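PLP-Dependent L-Arginine Hydroxylase MppP (Streptomyces wadayamensis, PDB 6C9B) is a pyridoxal-phosphate-dependent enzyme that oxidises L-arginine and belongs to an aminotransferase family, acting as an oxidase and not as an oxygenase. Local coordinates at residues B[253-256]-B[257-260]; B[48-51]-B[52-56]; B[63-66]-B[67-71]. All coordinates share one frame; numbering follows the deposited sequence.

Contact 1. Residues B[253-256]-B[257-260]; sequences GVSP and LILA
V254 meets L259 across the turn that leads into a helix: its CG2 methyl packs on the branch of the leucine, 3.6 Å from L259 CG, with both leucine methyls close by. The two side chains cross at about a right angle. CG2 is the valine branch set between backbone N and carbonyl carbon, and this rotamer (chi1 -60°) turns it to the leucine. S86 of strand 84-87 touches both side chains, and L259 also packs on V57, I60 and E61 of helix 57-71.

S255 is the N-cap. With its first torsion near trans (chi1 167°), OG swings forward beside its own carbonyl carbon and accepts from L257 N at 3.1 Å; the N-H...O angle of 135° makes this a bent capping bond. The same OG is hydrogen-bonded to the backbone O of L226 in the second subunit, so one hydroxyl serves both the helix end and the dimer. The serine carbonyl O takes the N-H of L259 at 3.2 Å, while S255 CB lies 4.1 Å from I258 CG1.

P256 opens the first turn. At N1 a backbone N-H would have no carbonyl of a preceding turn to bond to, so proline's lack of that hydrogen costs the helix nothing. Its O accepts from A260 N at 2.8 Å, and its ring packs on S52, on V57 and on L226 of the second subunit. L228 of the second subunit packs on S255, L257 and I258. The arrangement is a serine N-cap followed by proline at N1, starting the long helix 256-291 at the dimer interface.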
ATOM      1  N   GLY B 253      -2.786  -7.099  -6.987  1.00 22.32           N
ATOM      2  CA  GLY B 253      -1.776  -8.013  -6.496  1.00 25.12           C
ATOM      3  C   GLY B 253      -0.501  -7.221  -6.293  1.00 22.40           C
ATOM      4  O   GLY B 253      -0.467  -6.015  -6.509  1.00 23.98           O
ATOM      5  N   VAL B 254       0.539  -7.906  -5.841  1.00 22.97           N
ATOM      6  CA  VAL B 254       1.811  -7.247  -5.592  1.00 19.57           C
ATOM      7  C   VAL B 254       2.770  -7.567  -6.728  1.00 23.25           C
ATOM      8  O   VAL B 254       2.521  -8.437  -7.559  1.00 26.07           O
ATOM      9  CB  VAL B 254       2.411  -7.620  -4.233  1.00 26.49           C
ATOM     10  CG1 VAL B 254       1.446  -7.216  -3.100  1.00 26.98           C
ATOM     11  CG2 VAL B 254       2.718  -9.089  -4.174  1.00 28.77           C
ATOM     12  N   SER B 255       3.888  -6.859  -6.751  1.00 20.06           N
ATOM     13  CA  SER B 255       4.849  -7.021  -7.828  1.00 21.93           C
ATOM     14  C   SER B 255       5.418  -8.434  -7.823  1.00 23.72           C
ATOM     15  O   SER B 255       5.838  -8.927  -6.763  1.00 21.88           O
ATOM     16  CB  SER B 255       5.987  -6.021  -7.669  1.00 22.18           C
ATOM     17  OG  SER B 255       7.071  -6.350  -8.535  1.00 23.14           O
ATOM     18  N   PRO B 256       5.524  -9.092  -8.988  1.00 24.60           N
ATOM     19  CA  PRO B 256       6.220 -10.383  -9.021  1.00 25.89           C
ATOM     20  C   PRO B 256       7.658 -10.292  -8.552  1.00 24.11           C
ATOM     21  O   PRO B 256       8.185 -11.277  -8.015  1.00 25.33           O
ATOM     22  CB  PRO B 256       6.133 -10.797 -10.500  1.00 25.48           C
ATOM     23  CG  PRO B 256       5.895  -9.560 -11.246  1.00 26.12           C
ATOM     24  CD  PRO B 256       5.059  -8.692 -10.320  1.00 21.29           C
ATOM     25  N   LEU B 257       8.319  -9.146  -8.746  1.00 22.50           N
ATOM     26  CA  LEU B 257       9.704  -9.029  -8.300  1.00 20.93           C
ATOM     27  C   LEU B 257       9.795  -9.090  -6.782  1.00 22.50           C
ATOM     28  O   LEU B 257      10.732  -9.682  -6.234  1.00 21.18           O
ATOM     29  CB  LEU B 257      10.326  -7.728  -8.808  1.00 22.69           C
ATOM     30  CG  LEU B 257      11.830  -7.615  -8.505  1.00 23.35           C
ATOM     31  CD1 LEU B 257      12.614  -8.550  -9.392  1.00 28.41           C
ATOM     32  CD2 LEU B 257      12.341  -6.198  -8.702  1.00 30.01           C
ATOM     33  N   ILE B 258       8.840  -8.469  -6.083  1.00 21.88           N
ATOM     34  CA  ILE B 258       8.840  -8.532  -4.627  1.00 20.19           C
ATOM     35  C   ILE B 258       8.559  -9.949  -4.156  1.00 20.41           C
ATOM     36  O   ILE B 258       9.196 -10.440  -3.218  1.00 21.43           O
ATOM     37  CB  ILE B 258       7.836  -7.514  -4.059  1.00 18.60           C
ATOM     38  CG1 ILE B 258       8.330  -6.113  -4.335  1.00 20.02           C
ATOM     39  CG2 ILE B 258       7.593  -7.743  -2.561  1.00 23.73           C
ATOM     40  CD1 ILE B 258       7.346  -5.028  -3.949  1.00 22.77           C
ATOM     41  N   LEU B 259       7.642 -10.649  -4.822  1.00 21.76           N
ATOM     42  CA  LEU B 259       7.372 -12.032  -4.447  1.00 22.71           C
ATOM     43  C   LEU B 259       8.590 -12.910  -4.702  1.00 21.28           C
ATOM     44  O   LEU B 259       8.927 -13.786  -3.895  1.00 24.89           O
ATOM     45  CB  LEU B 259       6.165 -12.536  -5.230  1.00 22.68           C
ATOM     46  CG  LEU B 259       4.839 -11.865  -4.882  1.00 20.83           C
ATOM     47  CD1 LEU B 259       3.808 -12.157  -5.936  1.00 25.44           C
ATOM     48  CD2 LEU B 259       4.385 -12.312  -3.506  1.00 21.17           C
ATOM     49  N   ALA B 260       9.277 -12.670  -5.818  1.00 21.19           N
ATOM     50  CA  ALA B 260      10.522 -13.393  -6.077  1.00 27.38           C
ATOM     51  C   ALA B 260      11.551 -13.097  -4.993  1.00 24.42           C
ATOM     52  O   ALA B 260      12.243 -14.001  -4.515  1.00 23.32           O
ATOM     53  CB  ALA B 260      11.070 -13.022  -7.453  1.00 24.67           C
TER

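Contact 2. Residues B[48-51]-B[52-56]; sequences LWAE and SEQRP
E51 and R55 form the one salt bridge between the segments, lying side by side and pointing the same way. R55 NH1 gives a 2.8 Å bond to E51 OE2, which it meets nearly along the C-O axis; carboxylate and guanidinium are almost coplanar, 18° apart. The glutamate runs extended with CG anti to the backbone N (chi1 -179°), whereas the arginine bends at chi3 (70°) to bring NH1 round. E51 OE2 is shared with R263, and R55 NH2 bonds to E63 and Q59, a network in which the carboxylates would offset the two close arginines.

At the ring edge, W49 NE1 makes a weak bond of 3.3 Å to E53 OE2, the carboxylate standing steeply to the indole plane. A water, 2.6 Å from E53 OE2, donates to that oxygen and accepts from W49 NE1.

Both pairs are spaced i to i+4: W49-E53 lies on the last turn of helix 45-54, and E51-R55 spans its C-terminal end, where R55 leaves helical angles and P56 takes the N-cap position of helix 57-71.

Among the backbone acceptors, L48 O is gripped twice by S52, whose OG (2.9 Å) and N arrive from opposite faces of the carbonyl plane. E51 O takes R55 N at 2.9 Å and also Q54 N from above its plane. Q54 N also leans weakly on A50 O, and the extended side chain runs past with Q54 CG 3.1 Å from A50 O.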
ATOM      1  N   LEU B  48      16.174 -11.943 -11.560  1.00 26.98           N
ATOM      2  CA  LEU B  48      14.843 -12.042 -10.984  1.00 26.73           C
ATOM      3  C   LEU B  48      13.845 -11.172 -11.735  1.00 24.95           C
ATOM      4  O   LEU B  48      12.667 -11.535 -11.854  1.00 25.88           O
ATOM      5  CB  LEU B  48      14.889 -11.645  -9.510  1.00 26.45           C
ATOM      6  CG  LEU B  48      15.740 -12.546  -8.605  1.00 31.71           C
ATOM      7  CD1 LEU B  48      15.850 -11.929  -7.224  1.00 38.04           C
ATOM      8  CD2 LEU B  48      15.135 -13.936  -8.491  1.00 28.65           C
ATOM      9  N   TRP B  49      14.289 -10.015 -12.236  1.00 22.47           N
ATOM     10  CA  TRP B  49      13.411  -9.172 -13.049  1.00 23.35           C
ATOM     11  C   TRP B  49      12.981  -9.905 -14.316  1.00 24.13           C
ATOM     12  O   TRP B  49      11.790  -9.990 -14.641  1.00 26.51           O
ATOM     13  CB  TRP B  49      14.123  -7.870 -13.402  1.00 21.83           C
ATOM     14  CG  TRP B  49      13.211  -6.844 -14.044  1.00 25.01           C
ATOM     15  CD1 TRP B  49      12.647  -6.930 -15.282  1.00 25.22           C
ATOM     16  CD2 TRP B  49      12.760  -5.597 -13.488  1.00 21.49           C
ATOM     17  NE1 TRP B  49      11.881  -5.828 -15.534  1.00 23.67           N
ATOM     18  CE2 TRP B  49      11.917  -4.998 -14.445  1.00 20.85           C
ATOM     19  CE3 TRP B  49      12.976  -4.931 -12.279  1.00 21.99           C
ATOM     20  CZ2 TRP B  49      11.301  -3.763 -14.233  1.00 22.63           C
ATOM     21  CZ3 TRP B  49      12.340  -3.710 -12.069  1.00 23.27           C
ATOM     22  CH2 TRP B  49      11.533  -3.138 -13.042  1.00 22.28           C
ATOM     23  N   ALA B  50      13.950 -10.465 -15.037  1.00 26.13           N
ATOM     24  CA  ALA B  50      13.633 -11.233 -16.233  1.00 25.36           C
ATOM     25  C   ALA B  50      12.712 -12.406 -15.921  1.00 30.14           C
ATOM     26  O   ALA B  50      11.780 -12.687 -16.686  1.00 31.75           O
ATOM     27  CB  ALA B  50      14.933 -11.712 -16.878  1.00 27.64           C
ATOM     28  N   GLU B  51      12.958 -13.113 -14.809  1.00 25.83           N
ATOM     29  CA  GLU B  51      12.061 -14.193 -14.401  1.00 25.49           C
ATOM     30  C   GLU B  51      10.634 -13.674 -14.200  1.00 23.75           C
ATOM     31  O   GLU B  51       9.660 -14.281 -14.667  1.00 26.51           O
ATOM     32  CB  GLU B  51      12.561 -14.853 -13.111  1.00 30.01           C
ATOM     33  CG  GLU B  51      11.659 -16.010 -12.651  1.00 37.40           C
ATOM     34  CD  GLU B  51      11.983 -16.548 -11.271  1.00 38.14           C
ATOM     35  OE1 GLU B  51      12.996 -16.135 -10.670  1.00 31.68           O
ATOM     36  OE2 GLU B  51      11.191 -17.379 -10.775  1.00 33.02           O
ATOM     37  N   SER B  52      10.509 -12.543 -13.507  1.00 24.93           N
ATOM     38  CA  SER B  52       9.208 -11.932 -13.244  1.00 25.72           C
ATOM     39  C   SER B  52       8.490 -11.474 -14.515  1.00 27.95           C
ATOM     40  O   SER B  52       7.253 -11.450 -14.550  1.00 31.66           O
ATOM     41  CB  SER B  52       9.401 -10.748 -12.307  1.00 27.59           C
ATOM     42  OG  SER B  52       9.895 -11.181 -11.064  1.00 27.88           O
ATOM     43  N   GLU B  53       9.236 -11.085 -15.550  1.00 27.98           N
ATOM     44  CA  GLU B  53       8.626 -10.767 -16.836  1.00 31.06           C
ATOM     45  C   GLU B  53       8.134 -12.010 -17.562  1.00 31.94           C
ATOM     46  O   GLU B  53       7.222 -11.926 -18.386  1.00 41.71           O
ATOM     47  CB  GLU B  53       9.637 -10.054 -17.736  1.00 34.65           C
ATOM     48  CG  GLU B  53       9.885  -8.591 -17.397  1.00 33.15           C
ATOM     49  CD  GLU B  53      11.028  -8.002 -18.216  1.00 34.52           C
ATOM     50  OE1 GLU B  53      11.982  -8.740 -18.515  1.00 31.69           O
ATOM     51  OE2 GLU B  53      10.973  -6.811 -18.552  1.00 36.70           O
ATOM     52  N   GLN B  54       8.746 -13.154 -17.308  1.00 31.06           N
ATOM     53  CA  GLN B  54       8.547 -14.319 -18.152  1.00 29.65           C
ATOM     54  C   GLN B  54       7.621 -15.369 -17.559  1.00 38.32           C
ATOM     55  O   GLN B  54       7.078 -16.181 -18.314  1.00 51.57           O
ATOM     56  CB  GLN B  54       9.902 -14.969 -18.452  1.00 33.91           C
ATOM     57  CG  GLN B  54      10.831 -14.092 -19.301  1.00 47.57           C
ATOM     58  CD  GLN B  54      12.276 -14.574 -19.301  1.00 65.93           C
ATOM     59  OE1 GLN B  54      12.600 -15.612 -18.719  1.00 73.14           O
ATOM     60  NE2 GLN B  54      13.153 -13.813 -19.948  1.00 66.90           N
ATOM     61  N   ARG B  55       7.443 -15.401 -16.247  1.00 34.31           N
ATOM     62  CA  ARG B  55       6.631 -16.433 -15.636  1.00 28.63           C
ATOM     63  C   ARG B  55       5.297 -15.871 -15.176  1.00 26.80           C
ATOM     64  O   ARG B  55       5.177 -14.672 -14.895  1.00 30.07           O
ATOM     65  CB  ARG B  55       7.347 -17.057 -14.435  1.00 31.62           C
ATOM     66  CG  ARG B  55       8.629 -17.778 -14.774  1.00 33.67           C
ATOM     67  CD  ARG B  55       9.236 -18.396 -13.532  1.00 37.70           C
ATOM     68  NE  ARG B  55       8.429 -19.511 -13.054  1.00 34.69           N
ATOM     69  CZ  ARG B  55       8.425 -19.947 -11.801  1.00 34.10           C
ATOM     70  NH1 ARG B  55       9.180 -19.362 -10.882  1.00 30.32           N
ATOM     71  NH2 ARG B  55       7.665 -20.976 -11.468  1.00 34.99           N
ATOM     72  N   PRO B  56       4.270 -16.714 -15.074  1.00 31.68           N
ATOM     73  CA  PRO B  56       3.003 -16.267 -14.484  1.00 30.19           C
ATOM     74  C   PRO B  56       3.199 -15.888 -13.032  1.00 28.52           C
ATOM     75  O   PRO B  56       3.825 -16.624 -12.261  1.00 29.92           O
ATOM     76  CB  PRO B  56       2.086 -17.492 -14.622  1.00 35.02           C
ATOM     77  CG  PRO B  56       2.802 -18.444 -15.525  1.00 36.51           C
ATOM     78  CD  PRO B  56       4.252 -18.156 -15.370  1.00 35.93           C
TER
HETATM   79  O   HOH W   1       9.258  -5.272 -17.378  1.00 34.00           O

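Contact 3. Residues B[63-66]-B[67-71]; sequences EAHQ and AYFTL
T70 gives Q66 O two bonds, from the hydroxyl OG1 at 2.7 Å and from the backbone N at 3.1 Å, the two donors reaching it from opposite faces of its carbonyl plane. Setting OG1 between the backbone N and carbonyl carbon of T70 (chi1 64°) turns the hydroxyl back down the helix, so its proton is given to the preceding turn. The threonine methyl follows, with T70 CG2 4.0 Å from Q66 CG, where the glutamine chain passes before bending at chi2.

One residue back along the helix, F69 meets H65. The edge of the F69 ring meets the carbonyl of H65, which lies near the ring plane, F69 CD2 3.0 Å from H65 O, while F69 CE2 lies 3.9 Å from H65 CB. The same carbonyl O accepts F69 N at 2.9 Å. The imidazole points elsewhere, H65 NE2 being hydrogen-bonded to S86 OG on strand 84-87, and the F69 ring stacks with Y77.

On the next flank, A67 N bonds to E63 O at 3.0 Å and Y68 N to A64 O, with A67 CB just 3.4 Å from E63 O. The E63 carboxylate makes salt bridges with R55 and R263. Y68 and F69 both touch L232, and A67 and Y68 meet S266 of helix 256-291. These i to i+4 bonds, with a threonine hydroxyl doubling one of them, are those of a regular alpha-helix, here the helix 57-71 packed between helix 256-291 and the edge of the large mixed sheet.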
ATOM      1  N   GLU B  63       5.271 -19.956  -4.932  1.00 26.78           N
ATOM      2  CA  GLU B  63       6.586 -20.339  -4.413  1.00 24.15           C
ATOM      3  C   GLU B  63       7.010 -19.445  -3.256  1.00 26.87           C
ATOM      4  O   GLU B  63       7.647 -19.915  -2.302  1.00 24.61           O
ATOM      5  CB  GLU B  63       7.624 -20.287  -5.538  1.00 30.24           C
ATOM      6  CG  GLU B  63       7.294 -21.222  -6.691  1.00 27.93           C
ATOM      7  CD  GLU B  63       8.127 -20.985  -7.941  1.00 35.44           C
ATOM      8  OE1 GLU B  63       8.038 -21.831  -8.846  1.00 35.27           O
ATOM      9  OE2 GLU B  63       8.846 -19.961  -8.032  1.00 31.21           O
ATOM     10  N   ALA B  64       6.692 -18.153  -3.341  1.00 26.04           N
ATOM     11  CA  ALA B  64       7.017 -17.226  -2.259  1.00 20.94           C
ATOM     12  C   ALA B  64       6.269 -17.604  -0.986  1.00 22.76           C
ATOM     13  O   ALA B  64       6.862 -17.688   0.096  1.00 22.99           O
ATOM     14  CB  ALA B  64       6.685 -15.793  -2.662  1.00 22.68           C
ATOM     15  N   HIS B  65       4.972 -17.889  -1.109  1.00 23.22           N
ATOM     16  CA  HIS B  65       4.201 -18.300   0.058  1.00 23.00           C
ATOM     17  C   HIS B  65       4.732 -19.615   0.630  1.00 23.58           C
ATOM     18  O   HIS B  65       4.970 -19.731   1.841  1.00 25.15           O
ATOM     19  CB  HIS B  65       2.720 -18.441  -0.297  1.00 20.93           C
ATOM     20  CG  HIS B  65       2.039 -17.156  -0.668  1.00 23.27           C
ATOM     21  ND1 HIS B  65       0.757 -17.125  -1.182  1.00 23.02           N
ATOM     22  CD2 HIS B  65       2.446 -15.866  -0.586  1.00 21.68           C
ATOM     23  CE1 HIS B  65       0.418 -15.870  -1.425  1.00 22.41           C
ATOM     24  NE2 HIS B  65       1.427 -15.088  -1.084  1.00 21.05           N
ATOM     25  N   GLN B  66       4.931 -20.624  -0.221  1.00 23.38           N
ATOM     26  CA  GLN B  66       5.440 -21.894   0.293  1.00 25.43           C
ATOM     27  C   GLN B  66       6.751 -21.689   1.042  1.00 28.46           C
ATOM     28  O   GLN B  66       6.934 -22.200   2.151  1.00 24.56           O
ATOM     29  CB  GLN B  66       5.630 -22.913  -0.831  1.00 28.36           C
ATOM     30  CG  GLN B  66       6.282 -24.202  -0.314  1.00 41.54           C
ATOM     31  CD  GLN B  66       5.850 -25.436  -1.080  1.00 70.77           C
ATOM     32  OE1 GLN B  66       5.188 -26.320  -0.532  1.00 84.37           O
ATOM     33  NE2 GLN B  66       6.227 -25.507  -2.348  1.00 81.62           N
ATOM     34  N   ALA B  67       7.648 -20.883   0.486  1.00 23.70           N
ATOM     35  CA  ALA B  67       8.945 -20.697   1.119  1.00 24.01           C
ATOM     36  C   ALA B  67       8.812 -20.024   2.478  1.00 24.75           C
ATOM     37  O   ALA B  67       9.475 -20.436   3.438  1.00 26.19           O
ATOM     38  CB  ALA B  67       9.873 -19.894   0.204  1.00 26.33           C
ATOM     39  N   TYR B  68       7.972 -18.977   2.572  1.00 22.57           N
ATOM     40  CA  TYR B  68       7.873 -18.184   3.798  1.00 20.68           C
ATOM     41  C   TYR B  68       7.141 -18.955   4.901  1.00 23.11           C
ATOM     42  O   TYR B  68       7.626 -19.046   6.036  1.00 22.76           O
ATOM     43  CB  TYR B  68       7.182 -16.837   3.504  1.00 18.64           C
ATOM     44  CG  TYR B  68       7.107 -15.966   4.736  1.00 22.15           C
ATOM     45  CD1 TYR B  68       8.237 -15.298   5.215  1.00 23.13           C
ATOM     46  CD2 TYR B  68       5.923 -15.844   5.454  1.00 21.34           C
ATOM     47  CE1 TYR B  68       8.192 -14.534   6.361  1.00 21.85           C
ATOM     48  CE2 TYR B  68       5.878 -15.084   6.620  1.00 19.45           C
ATOM     49  CZ  TYR B  68       7.016 -14.438   7.058  1.00 22.39           C
ATOM     50  OH  TYR B  68       6.995 -13.701   8.197  1.00 23.33           O
ATOM     51  N   PHE B  69       5.970 -19.516   4.581  1.00 21.54           N
ATOM     52  CA  PHE B  69       5.205 -20.267   5.578  1.00 21.08           C
ATOM     53  C   PHE B  69       5.985 -21.474   6.092  1.00 25.47           C
ATOM     54  O   PHE B  69       6.002 -21.736   7.296  1.00 23.11           O
ATOM     55  CB  PHE B  69       3.875 -20.714   4.986  1.00 22.00           C
ATOM     56  CG  PHE B  69       2.874 -19.605   4.842  1.00 21.02           C
ATOM     57  CD1 PHE B  69       2.177 -19.145   5.939  1.00 25.66           C
ATOM     58  CD2 PHE B  69       2.588 -19.072   3.599  1.00 24.72           C
ATOM     59  CE1 PHE B  69       1.244 -18.146   5.806  1.00 25.96           C
ATOM     60  CE2 PHE B  69       1.652 -18.069   3.460  1.00 24.97           C
ATOM     61  CZ  PHE B  69       0.978 -17.612   4.580  1.00 25.29           C
ATOM     62  N   THR B  70       6.625 -22.233   5.197  1.00 25.27           N
ATOM     63  CA  THR B  70       7.340 -23.426   5.648  1.00 25.33           C
ATOM     64  C   THR B  70       8.560 -23.051   6.477  1.00 25.95           C
ATOM     65  O   THR B  70       8.874 -23.722   7.470  1.00 24.63           O
ATOM     66  CB  THR B  70       7.750 -24.299   4.455  1.00 29.29           C
ATOM     67  OG1 THR B  70       8.671 -23.595   3.629  1.00 42.46           O
ATOM     68  CG2 THR B  70       6.548 -24.678   3.645  1.00 27.86           C
ATOM     69  N   LEU B  71       9.261 -21.980   6.091  1.00 23.49           N
ATOM     70  CA  LEU B  71      10.393 -21.501   6.877  1.00 23.35           C
ATOM     71  C   LEU B  71      10.027 -21.345   8.333  1.00 26.80           C
ATOM     72  O   LEU B  71      10.832 -21.656   9.225  1.00 24.87           O
ATOM     73  CB  LEU B  71      10.874 -20.154   6.339  1.00 23.51           C
ATOM     74  CG  LEU B  71      11.896 -19.380   7.183  1.00 25.04           C
ATOM     75  CD1 LEU B  71      13.242 -20.046   7.076  1.00 24.80           C
ATOM     76  CD2 LEU B  71      12.013 -17.935   6.747  1.00 23.55           C
TER

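Overall arrangement
The three contacts lie on one side of the chain's centre, where helices 45-54 and 57-71 pack against the start of helix 256-291. Contacts 1 and 2, centres about 10 Å apart, meet where L257 CD1 lies 3.6 Å from W49 N; both also touch the second subunit, which contact 3 does not. Contact 1 reaches contact 3, centres about 14 Å apart, through L259 O and A64 CB at 3.3 Å. Although about 18 Å apart between centres, contacts 2 and 3 are tied by the salt bridge of R55 NH2 to E63 OE1, 2.8 Å. All lie away from the ligand pocket; the Y68 side chain is about 14 Å from the bound 4-hydroxy-2-ketoarginine.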